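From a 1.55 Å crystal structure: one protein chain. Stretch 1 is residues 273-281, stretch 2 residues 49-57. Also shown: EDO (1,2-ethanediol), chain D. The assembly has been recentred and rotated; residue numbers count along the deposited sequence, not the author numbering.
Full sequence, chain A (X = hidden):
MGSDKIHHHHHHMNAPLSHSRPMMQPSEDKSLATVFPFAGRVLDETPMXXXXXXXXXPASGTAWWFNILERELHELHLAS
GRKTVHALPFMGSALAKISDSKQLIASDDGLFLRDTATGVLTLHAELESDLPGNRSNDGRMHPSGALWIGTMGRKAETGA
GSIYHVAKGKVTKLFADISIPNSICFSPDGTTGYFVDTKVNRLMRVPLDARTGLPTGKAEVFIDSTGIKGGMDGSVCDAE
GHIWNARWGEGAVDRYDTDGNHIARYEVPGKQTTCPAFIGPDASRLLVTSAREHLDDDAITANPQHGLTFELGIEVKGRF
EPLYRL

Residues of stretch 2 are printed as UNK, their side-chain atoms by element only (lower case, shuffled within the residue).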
# COMPACT_ATOMS: atom_id res chain seq x y z
N THR A 273 11.15 3.42 -3.43
CA THR A 273 9.76 3.81 -3.65
C THR A 273 8.88 2.69 -3.08
O THR A 273 9.10 1.50 -3.40
CB THR A 273 9.46 3.93 -5.13
OG1 THR A 273 10.61 4.34 -5.83
CG2 THR A 273 8.32 4.92 -5.39
N THR A 274 7.89 3.03 -2.26
CA THR A 274 7.12 1.97 -1.61
C THR A 274 5.65 1.80 -2.03
O THR A 274 5.21 0.69 -2.17
CB THR A 274 7.15 2.10 -0.09
OG1 THR A 274 6.77 3.42 0.27
CG2 THR A 274 8.54 1.80 0.44
N CYS A 275 4.92 2.88 -2.25
CA CYS A 275 3.49 2.75 -2.51
C CYS A 275 2.86 4.02 -3.06
O CYS A 275 3.17 5.10 -2.58
CB CYS A 275 2.73 2.34 -1.23
SG CYS A 275 1.08 1.65 -1.55
N PRO A 276 1.98 3.87 -4.07
CA PRO A 276 1.15 5.01 -4.49
C PRO A 276 -0.23 5.09 -3.81
O PRO A 276 -0.74 4.10 -3.26
CB PRO A 276 1.00 4.76 -5.98
CG PRO A 276 1.13 3.30 -6.15
CD PRO A 276 1.73 2.70 -4.92
N ALA A 277 -0.87 6.23 -3.92
CA ALA A 277 -2.26 6.40 -3.45
C ALA A 277 -2.94 7.50 -4.28
O ALA A 277 -2.31 8.49 -4.58
CB ALA A 277 -2.30 6.74 -1.98
N PHE A 278 -4.21 7.31 -4.64
CA PHE A 278 -5.00 8.37 -5.24
C PHE A 278 -5.42 9.37 -4.18
O PHE A 278 -5.91 9.00 -3.12
CB PHE A 278 -6.26 7.81 -5.91
CG PHE A 278 -5.96 6.79 -6.98
CD1 PHE A 278 -5.17 7.15 -8.09
CD2 PHE A 278 -6.46 5.50 -6.90
CE1 PHE A 278 -4.88 6.23 -9.09
CE2 PHE A 278 -6.18 4.57 -7.92
CZ PHE A 278 -5.38 4.94 -9.00
N ILE A 279 -5.24 10.65 -4.50
CA ILE A 279 -5.55 11.73 -3.58
C ILE A 279 -6.22 12.87 -4.33
O ILE A 279 -6.25 12.92 -5.56
CB ILE A 279 -4.27 12.28 -2.83
CG1 ILE A 279 -3.30 12.93 -3.80
CG2 ILE A 279 -3.63 11.21 -2.05
CD1 ILE A 279 -2.22 13.75 -3.14
N GLY A 280 -6.71 13.84 -3.56
CA GLY A 280 -7.40 14.98 -4.10
C GLY A 280 -8.89 14.75 -4.33
O GLY A 280 -9.37 13.61 -4.31
N PRO A 281 -9.62 15.84 -4.55
CA PRO A 281 -11.07 15.78 -4.57
C PRO A 281 -11.65 14.95 -5.68
O PRO A 281 -12.82 14.53 -5.56
CB PRO A 281 -11.51 17.25 -4.69
CG PRO A 281 -10.31 17.99 -5.05
CD PRO A 281 -9.13 17.22 -4.61
N UNK A 49 11.48 6.37 7.70
CA UNK A 49 12.34 5.18 7.68
C UNK A 49 11.71 4.14 6.78
O UNK A 49 12.38 3.58 5.90
c UNK A 49 13.36 3.03 10.75
c UNK A 49 14.78 3.73 8.74
c UNK A 49 12.56 4.67 9.09
c UNK A 49 13.39 3.43 9.25
N UNK A 50 10.40 3.92 6.93
CA UNK A 50 9.70 2.97 6.06
C UNK A 50 8.28 3.48 5.84
O UNK A 50 7.32 3.07 6.52
c UNK A 50 9.74 1.55 6.65
c UNK A 50 9.35 -0.95 6.33
c UNK A 50 9.71 0.53 4.36
c UNK A 50 9.15 0.46 5.74
N UNK A 51 8.16 4.44 4.92
CA UNK A 51 6.88 4.99 4.59
C UNK A 51 6.09 3.96 3.84
O UNK A 51 6.64 3.36 2.88
N UNK A 52 4.83 3.72 4.24
CA UNK A 52 4.01 2.68 3.60
C UNK A 52 2.52 2.84 3.83
O UNK A 52 2.07 3.63 4.68
o UNK A 52 3.50 0.34 1.57
o UNK A 52 5.36 -0.88 1.14
c UNK A 52 5.33 0.42 3.20
c UNK A 52 4.41 1.27 4.11
c UNK A 52 4.67 -0.08 1.87
N UNK A 53 1.73 2.08 3.06
CA UNK A 53 0.31 2.05 3.31
C UNK A 53 -0.51 3.34 3.16
O UNK A 53 -1.48 3.52 3.90
N UNK A 54 -0.14 4.21 2.21
CA UNK A 54 -0.89 5.47 2.12
C UNK A 54 -2.32 5.29 1.66
O UNK A 54 -2.59 4.37 0.85
c UNK A 54 0.51 5.23 0.22
c UNK A 54 -0.15 6.26 1.02
c UNK A 54 0.89 4.13 1.18
N UNK A 55 -3.23 6.14 2.13
CA UNK A 55 -4.61 6.12 1.66
C UNK A 55 -5.21 7.51 1.88
O UNK A 55 -4.59 8.36 2.54
o UNK A 55 -6.72 4.85 1.79
c UNK A 55 -5.42 4.97 2.37
c UNK A 55 -5.55 5.22 3.84
N UNK A 56 -6.35 7.79 1.26
CA UNK A 56 -6.91 9.12 1.30
C UNK A 56 -8.36 9.01 1.78
O UNK A 56 -9.11 8.11 1.35
c UNK A 56 -7.03 13.51 0.37
c UNK A 56 -8.49 11.53 -0.82
c UNK A 56 -6.93 9.74 -0.10
c UNK A 56 -8.17 13.81 -0.32
c UNK A 56 -6.60 12.20 0.44
c UNK A 56 -8.89 12.84 -0.91
c UNK A 56 -7.36 11.19 -0.14
N UNK A 57 -8.73 9.92 2.67
CA UNK A 57 -10.13 10.14 3.11
C UNK A 57 -10.73 11.37 2.44
O UNK A 57 -10.44 12.49 2.85
c UNK A 57 -10.17 10.29 4.65
o UNK A 57 -12.55 10.61 4.46
o UNK A 57 -11.74 10.20 6.46
c UNK A 57 -11.59 10.37 5.22
C1 EDO D . 8.58 -4.21 2.76
O1 EDO D . 7.97 -3.54 3.86
C2 EDO D . 8.21 -3.42 1.49
O2 EDO D . 6.77 -3.42 1.29
O HOH W 1 -3.03 3.62 -1.88

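Position 49 carries four side-chain carbons, forked at the second, and none comes near stretch 1. The pattern is that of Leu 49, whose fork stays outside this contact.

Position 50 again has four carbons with the fork at the second. Its CA-to-CB bond points sideways, but the end of the chain comes nearer, and one terminal carbon lies 4.3 Å from CG2 of Thr 274. This is Leu 50, with CD1 as the touching atom; a branched apolar chain suits a buried place beside a methyl group.

Position 51 has no side-chain atoms, so it is Gly 51. Its backbone supplies the one direct hydrogen bond between the stretches: OG1 of Thr 274 donates to O of Gly 51 at 2.6 Å. The p rotamer of Thr 274 places its hydroxyl for this bond.

Position 52 shows three carbons, the third carrying two oxygens: an unbranched chain ending in a carboxylate, hence Glu 52. Its CA-to-CB bond points sideways, but the end of the chain comes nearer to stretch 1, bringing OE1 to 3.5 Å from CB of Cys 275 and OE2 to 3.7 Å from CB of Thr 274. The buried carboxylate finds polar partners: OE1 accepts a hydrogen bond from the backbone N of position 53 at 2.9 Å, and OE2 accepts one from O2 of the ethanediol, also at 2.9 Å.

Position 53, just met as a donor, has no side-chain atoms, so it is Gly 53. Its phi of 63° and psi of 35° suit glycine, which tolerates positive phi better than residues with a CB.

At position 54, three carbons close a ring onto the backbone nitrogen, which identifies Pro 54. Its CD lies 3.5 Å from CB of Cys 275, and its CB lies 3.7 Å from CB of Ala 277. The compact ring thus packs against two small side chains pointing toward it.

Position 55 has one carbon bearing an oxygen and another carbon, a beta-branched hydroxyl residue: Thr 55. Its CA-to-CB bond points away from stretch 1, in keeping with a partly exposed place, and beta-branching is well suited to extended backbone.

Position 56 bears one carbon and then a six-carbon ring without oxygen, so it is Phe 56. CA of Ile 279 sits over one ring face, 4.1 Å from the centroid, in a CH-pi contact; CG2 of Ile 279 lies 4.0 Å from CD1 of Phe 56. The flat ring also reaches Gly 280, whose O is 3.5 Å from CE2 of Phe 56.

Position 57 has two carbons, the second carrying two oxygens: Asp 57, out of reach of stretch 1.

The two strands run parallel, with axes 6.1 Å apart. The Thr 274 hydroxyl ties one end, Pro 54 and Phe 56 supply most of the apolar packing further along, and a water bridges the backbones, donating to O of Pro 54 at 2.9 Å and to O of Pro 276 at 2.7 Å.

Stretch 2, residues 49-57: LLGEGPTFD
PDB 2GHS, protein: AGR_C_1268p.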